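Local coordinates for uncharacterized conserved protein (Staphylococcus epidermidis, PDB 3FRM), which is of unknown function but carries a GNAT-type acetyltransferase domain, so it may transfer acyl groups from a coenzyme A thioester, at residues V99-V104 with Y240-F245; Y103-K108 with R219-V224. One frame throughout, in Å; residues are numbered along the deposited sequence.

Strand 96-105 lies between strands 241-251 and 221-225 in one mixed sheet, running antiparallel to both. Contact 1 (99-104 with 240-245) is its junction with the first neighbour and contact 2 (103-108 with 219-224) its junction with the second. The centres of the two contacts lie about 10 Å apart. Tyr103 and Val104 belong to both, so their backbones pair alternately with one neighbour and the other. Tyr240 links the two contacts over the face that carries Leu223 and Ile105: its CE1 lies 3.4 Å from Leu223 CD2 and 3.5 Å from Ile105 CG2. The sodium-site residues Tyr159, Asn160, Asp162 and Ile164 belong to neither contact.

Contact 1 (V99-V104 with Y240-F245); sequences VLELYV and YVYQGF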
loop_
_atom_site.group_PDB
_atom_site.type_symbol
_atom_site.label_atom_id
_atom_site.label_comp_id
_atom_site.label_asym_id
_atom_site.label_seq_id
_atom_site.Cartn_x
_atom_site.Cartn_y
_atom_site.Cartn_z
ATOM N N VAL A 99 -8.109 6.678 1.103
ATOM C CA VAL A 99 -8.945 5.750 0.372
ATOM C C VAL A 99 -9.050 4.444 1.159
ATOM O O VAL A 99 -8.037 3.895 1.669
ATOM C CB VAL A 99 -8.341 5.508 -1.001
ATOM C CG1 VAL A 99 -9.077 4.383 -1.772
ATOM C CG2 VAL A 99 -8.400 6.801 -1.830
ATOM N N LEU A 100 -10.281 3.959 1.319
ATOM C CA LEU A 100 -10.508 2.614 1.852
ATOM C C LEU A 100 -10.627 1.739 0.658
ATOM O O LEU A 100 -11.204 2.159 -0.338
ATOM C CB LEU A 100 -11.821 2.548 2.607
ATOM C CG LEU A 100 -11.936 2.918 4.093
ATOM C CD1 LEU A 100 -10.627 3.414 4.800
ATOM C CD2 LEU A 100 -13.095 3.912 4.255
ATOM N N GLU A 101 -10.097 0.528 0.754
ATOM C CA GLU A 101 -10.163 -0.468 -0.323
ATOM C C GLU A 101 -10.818 -1.742 0.178
ATOM O O GLU A 101 -10.421 -2.281 1.244
ATOM C CB GLU A 101 -8.764 -0.844 -0.757
ATOM C CG GLU A 101 -8.160 0.157 -1.678
ATOM C CD GLU A 101 -6.642 0.013 -1.841
ATOM O OE1 GLU A 101 -6.086 0.741 -2.711
ATOM O OE2 GLU A 101 -6.008 -0.823 -1.132
ATOM N N LEU A 102 -11.825 -2.203 -0.556
ATOM C CA LEU A 102 -12.467 -3.447 -0.208
ATOM C C LEU A 102 -11.785 -4.647 -0.907
ATOM O O LEU A 102 -11.707 -4.678 -2.144
ATOM C CB LEU A 102 -13.944 -3.404 -0.590
ATOM C CG LEU A 102 -14.729 -4.708 -0.351
ATOM C CD1 LEU A 102 -14.942 -4.966 1.173
ATOM C CD2 LEU A 102 -16.105 -4.649 -1.085
ATOM N N TYR A 103 -11.285 -5.603 -0.112
ATOM C CA TYR A 103 -10.736 -6.891 -0.629
ATOM C C TYR A 103 -11.605 -8.086 -0.331
ATOM O O TYR A 103 -12.204 -8.203 0.735
ATOM C CB TYR A 103 -9.305 -7.148 -0.116
ATOM C CG TYR A 103 -8.344 -6.120 -0.639
ATOM C CD1 TYR A 103 -7.793 -6.236 -1.904
ATOM C CD2 TYR A 103 -8.093 -4.952 0.071
ATOM C CE1 TYR A 103 -6.952 -5.267 -2.414
ATOM C CE2 TYR A 103 -7.239 -3.979 -0.421
ATOM C CZ TYR A 103 -6.662 -4.151 -1.660
ATOM O OH TYR A 103 -5.825 -3.170 -2.176
ATOM N N VAL A 104 -11.654 -9.010 -1.282
ATOM C CA VAL A 104 -12.527 -10.152 -1.128
ATOM C C VAL A 104 -11.782 -11.414 -1.500
ATOM O O VAL A 104 -10.925 -11.372 -2.365
ATOM C CB VAL A 104 -13.780 -9.964 -2.014
ATOM C CG1 VAL A 104 -13.488 -10.361 -3.468
ATOM C CG2 VAL A 104 -14.901 -10.825 -1.529
ATOM N N TYR A 240 -6.156 -12.204 -2.331
ATOM C CA TYR A 240 -7.364 -11.397 -2.168
ATOM C C TYR A 240 -7.575 -10.632 -3.439
ATOM O O TYR A 240 -6.600 -10.189 -4.035
ATOM C CB TYR A 240 -7.226 -10.374 -1.026
ATOM C CG TYR A 240 -7.580 -10.927 0.324
ATOM C CD1 TYR A 240 -8.855 -10.803 0.816
ATOM C CD2 TYR A 240 -6.634 -11.623 1.096
ATOM C CE1 TYR A 240 -9.191 -11.365 2.031
ATOM C CE2 TYR A 240 -6.954 -12.161 2.344
ATOM C CZ TYR A 240 -8.238 -12.010 2.798
ATOM O OH TYR A 240 -8.604 -12.494 4.024
ATOM N N VAL A 241 -8.831 -10.517 -3.877
ATOM C CA VAL A 241 -9.178 -9.695 -5.013
ATOM C C VAL A 241 -9.774 -8.339 -4.620
ATOM O O VAL A 241 -10.642 -8.221 -3.782
ATOM C CB VAL A 241 -9.955 -10.478 -6.171
ATOM C CG1 VAL A 241 -10.037 -12.022 -5.960
ATOM C CG2 VAL A 241 -11.308 -9.779 -6.604
ATOM N N TYR A 242 -9.191 -7.303 -5.182
ATOM C CA TYR A 242 -9.598 -5.950 -5.040
ATOM C C TYR A 242 -10.984 -5.786 -5.609
ATOM O O TYR A 242 -11.233 -6.198 -6.770
ATOM C CB TYR A 242 -8.637 -5.081 -5.838
ATOM C CG TYR A 242 -8.998 -3.598 -5.871
ATOM C CD1 TYR A 242 -8.726 -2.784 -4.782
ATOM C CD2 TYR A 242 -9.610 -3.047 -6.972
ATOM C CE1 TYR A 242 -9.025 -1.418 -4.782
ATOM C CE2 TYR A 242 -9.935 -1.687 -7.009
ATOM C CZ TYR A 242 -9.623 -0.881 -5.913
ATOM O OH TYR A 242 -9.912 0.444 -5.945
ATOM N N GLN A 243 -11.872 -5.165 -4.826
ATOM C CA GLN A 243 -13.267 -4.981 -5.238
ATOM C C GLN A 243 -13.910 -3.620 -4.912
ATOM O O GLN A 243 -15.094 -3.592 -4.546
ATOM C CB GLN A 243 -14.119 -6.042 -4.541
ATOM C CG GLN A 243 -15.519 -6.202 -5.144
ATOM C CD GLN A 243 -15.815 -7.637 -5.374
ATOM O OE1 GLN A 243 -15.024 -8.327 -6.012
ATOM N NE2 GLN A 243 -16.943 -8.116 -4.849
ATOM N N GLY A 244 -13.148 -2.529 -4.967
ATOM C CA GLY A 244 -13.738 -1.214 -5.004
ATOM C C GLY A 244 -13.136 -0.338 -3.919
ATOM O O GLY A 244 -12.409 -0.829 -3.074
ATOM N N PHE A 245 -13.425 0.954 -3.977
ATOM C CA PHE A 245 -12.816 1.890 -3.026
ATOM C C PHE A 245 -13.817 2.844 -2.430
ATOM O O PHE A 245 -14.912 2.968 -2.935
ATOM C CB PHE A 245 -11.723 2.708 -3.740
ATOM C CG PHE A 245 -12.242 3.552 -4.878
ATOM C CD1 PHE A 245 -12.565 4.915 -4.671
ATOM C CD2 PHE A 245 -12.426 2.984 -6.140
ATOM C CE1 PHE A 245 -13.069 5.700 -5.720
ATOM C CE2 PHE A 245 -12.909 3.753 -7.210
ATOM C CZ PHE A 245 -13.230 5.133 -6.999
#
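A beta bulge interrupts this antiparallel pairing: Glu101 faces Phe245 and Tyr103 faces Tyr242, so Leu102 alone is set against both Gln243 and Gly244. Gly244 has a positive phi (128°), where a CB would jam against the preceding carbonyl oxygen. Leu102 spans the bulge with two bonds: its N donates nearly straight to Gly244 O (2.9 Å, 168°), and its O accepts Gln243 N nearly along the C=O axis. Val104 and Val241 close the regular end reciprocally, Val241 N reaching Val104 O at 2.7 Å. Packing is tight around the buried Tyr103, flanked by Tyr240 and the partly exposed Tyr242. Tyr103 CB rests on Tyr240 CD1 at 3.8 Å; the Tyr242 ring, CG anti to the backbone N, forms an offset edge-to-face pair, its edge toward the Tyr103 face, planes 63° apart. Glu101 runs about perpendicular to the Tyr242 side chain, its CG in plane at the ring edge, 3.6 Å from Tyr242 CE1. Of the second subunit, Leu236 packs on Tyr103 and Arg237 on Tyr242. Phe245 and Leu100, both partly exposed, form the looser side: their tips lead away, leaving Phe245 CB to meet Leu100 O and, at 3.7 Å, Val99 CG1.

Contact 2 (Y103-K108 with R219-V224); sequences YVIEAK and RPVILV
Two antiparallel strands meet here in the sheet of a GNAT-like fold, and the chain of strand 96-105 leads on into helix 107-111. Tyr103 with Leu223 and Ile105 with Val221 are hydrogen-bonded pairs flanking the non-hydrogen-bonded pair Val104 with Ile222. Each outer pair exchanges two backbone bonds: Tyr103 N gives to Leu223 O at 2.9 Å, nearly along the C=O axis, while the return bond from Leu223 N is longer, 3.2 Å to Tyr103 O. At the other end Val221 N binds Ile105 O at 2.8 Å.

The side chain of Leu223 projects on the face that carries Tyr103 and Ile105. Its CB stands back from the neighbouring strand 96-105, but CG, set between the backbone N and the carbonyl carbon (chi1 69°), swings closer and rests 4.0 Å from Tyr103 CB. Of its two tips, CD1 approaches the phenol ring obliquely, 4.1 Å from Tyr103 CD2, and CD2 goes the other way to the ring of Tyr240. Tyr235 of helix 232-237 and Ile190 of strand 188-195 add to this apolar surround. Beyond the ring, Tyr103 OH donates to Glu101 OE2, which is also in a salt bridge with Lys232.

On the opposite face Val104 and Ile222 cross obliquely, touching through their CG2 methyls at 3.7 Å. Ile222 CG1 takes the crowded position and leads away. Where the chain enters the helix, the contact ends with the methyl of Ala107: CB sits 3.5 Å from Arg219 O.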
loop_
_atom_site.group_PDB
_atom_site.type_symbol
_atom_site.label_atom_id
_atom_site.label_comp_id
_atom_site.label_asym_id
_atom_site.label_seq_id
_atom_site.Cartn_x
_atom_site.Cartn_y
_atom_site.Cartn_z
ATOM N N TYR A 103 -11.285 -5.603 -0.112
ATOM C CA TYR A 103 -10.736 -6.891 -0.629
ATOM C C TYR A 103 -11.605 -8.086 -0.331
ATOM O O TYR A 103 -12.204 -8.203 0.735
ATOM C CB TYR A 103 -9.305 -7.148 -0.116
ATOM C CG TYR A 103 -8.344 -6.120 -0.639
ATOM C CD1 TYR A 103 -7.793 -6.236 -1.904
ATOM C CD2 TYR A 103 -8.093 -4.952 0.071
ATOM C CE1 TYR A 103 -6.952 -5.267 -2.414
ATOM C CE2 TYR A 103 -7.239 -3.979 -0.421
ATOM C CZ TYR A 103 -6.662 -4.151 -1.660
ATOM O OH TYR A 103 -5.825 -3.170 -2.176
ATOM N N VAL A 104 -11.654 -9.010 -1.282
ATOM C CA VAL A 104 -12.527 -10.152 -1.128
ATOM C C VAL A 104 -11.782 -11.414 -1.500
ATOM O O VAL A 104 -10.925 -11.372 -2.365
ATOM C CB VAL A 104 -13.780 -9.964 -2.014
ATOM C CG1 VAL A 104 -13.488 -10.361 -3.468
ATOM C CG2 VAL A 104 -14.901 -10.825 -1.529
ATOM N N ILE A 105 -12.112 -12.538 -0.862
ATOM C CA ILE A 105 -11.566 -13.824 -1.250
ATOM C C ILE A 105 -12.543 -14.976 -0.934
ATOM O O ILE A 105 -13.372 -14.847 -0.042
ATOM C CB ILE A 105 -10.182 -14.063 -0.630
ATOM C CG1 ILE A 105 -9.480 -15.182 -1.436
ATOM C CG2 ILE A 105 -10.322 -14.402 0.847
ATOM C CD1 ILE A 105 -8.031 -15.557 -1.025
ATOM N N GLU A 106 -12.481 -16.077 -1.695
ATOM C CA GLU A 106 -13.273 -17.319 -1.368
ATOM C C GLU A 106 -12.580 -18.076 -0.267
ATOM O O GLU A 106 -11.362 -18.122 -0.290
ATOM C CB GLU A 106 -13.474 -18.262 -2.594
ATOM C CG GLU A 106 -13.223 -17.572 -3.937
ATOM C CD GLU A 106 -14.286 -17.781 -5.062
ATOM O OE1 GLU A 106 -14.909 -16.753 -5.475
ATOM O OE2 GLU A 106 -14.464 -18.931 -5.596
ATOM N N ALA A 107 -13.329 -18.651 0.688
ATOM C CA ALA A 107 -12.754 -19.417 1.829
ATOM C C ALA A 107 -11.700 -20.423 1.438
ATOM O O ALA A 107 -10.609 -20.437 1.997
ATOM C CB ALA A 107 -13.851 -20.125 2.643
ATOM N N LYS A 108 -12.038 -21.279 0.472
ATOM C CA LYS A 108 -11.168 -22.373 0.067
ATOM C C LYS A 108 -9.759 -21.838 -0.256
ATOM O O LYS A 108 -8.755 -22.481 0.044
ATOM C CB LYS A 108 -11.802 -23.133 -1.130
ATOM C CG LYS A 108 -10.845 -23.566 -2.217
ATOM C CD LYS A 108 -11.505 -24.614 -3.168
ATOM C CE LYS A 108 -10.538 -25.719 -3.592
ATOM N NZ LYS A 108 -11.242 -26.506 -4.582
ATOM N N ARG A 219 -18.557 -19.447 3.186
ATOM C CA ARG A 219 -18.691 -17.990 3.251
ATOM C C ARG A 219 -17.439 -17.304 2.695
ATOM O O ARG A 219 -16.324 -17.678 3.043
ATOM C CB ARG A 219 -18.936 -17.484 4.680
ATOM C CG ARG A 219 -20.307 -17.792 5.237
ATOM C CD ARG A 219 -20.440 -17.502 6.729
ATOM N NE ARG A 219 -19.601 -18.324 7.614
ATOM C CZ ARG A 219 -19.596 -18.248 8.955
ATOM N NH1 ARG A 219 -20.386 -17.395 9.603
ATOM N NH2 ARG A 219 -18.778 -19.005 9.673
ATOM N N PRO A 220 -17.617 -16.326 1.794
ATOM C CA PRO A 220 -16.511 -15.469 1.413
ATOM C C PRO A 220 -15.882 -14.767 2.615
ATOM O O PRO A 220 -16.565 -14.422 3.620
ATOM C CB PRO A 220 -17.181 -14.374 0.558
ATOM C CG PRO A 220 -18.524 -14.951 0.132
ATOM C CD PRO A 220 -18.744 -16.252 0.847
ATOM N N VAL A 221 -14.593 -14.483 2.503
ATOM C CA VAL A 221 -14.008 -13.668 3.531
ATOM C C VAL A 221 -13.501 -12.333 3.019
ATOM O O VAL A 221 -12.929 -12.269 1.912
ATOM C CB VAL A 221 -13.109 -14.446 4.553
ATOM C CG1 VAL A 221 -12.742 -15.808 4.077
ATOM C CG2 VAL A 221 -11.915 -13.576 5.117
ATOM N N ILE A 222 -13.801 -11.285 3.790
ATOM C CA ILE A 222 -13.682 -9.957 3.316
ATOM C C ILE A 222 -13.121 -9.033 4.392
ATOM O O ILE A 222 -13.168 -9.335 5.619
ATOM C CB ILE A 222 -15.066 -9.402 2.899
ATOM C CG1 ILE A 222 -15.855 -8.941 4.141
ATOM C CG2 ILE A 222 -15.817 -10.415 2.003
ATOM C CD1 ILE A 222 -17.240 -8.422 3.869
ATOM N N LEU A 223 -12.552 -7.936 3.908
ATOM C CA LEU A 223 -11.874 -6.975 4.726
ATOM C C LEU A 223 -11.799 -5.665 3.980
ATOM O O LEU A 223 -11.914 -5.643 2.725
ATOM C CB LEU A 223 -10.476 -7.437 5.041
ATOM C CG LEU A 223 -9.458 -7.480 3.915
ATOM C CD1 LEU A 223 -8.632 -6.208 3.985
ATOM C CD2 LEU A 223 -8.554 -8.706 4.062
ATOM N N VAL A 224 -11.565 -4.610 4.756
ATOM C CA VAL A 224 -11.314 -3.319 4.222
ATOM C C VAL A 224 -9.980 -2.845 4.723
ATOM O O VAL A 224 -9.708 -2.949 5.871
ATOM C CB VAL A 224 -12.402 -2.332 4.687
ATOM C CG1 VAL A 224 -11.838 -0.938 4.841
ATOM C CG2 VAL A 224 -13.602 -2.340 3.721
#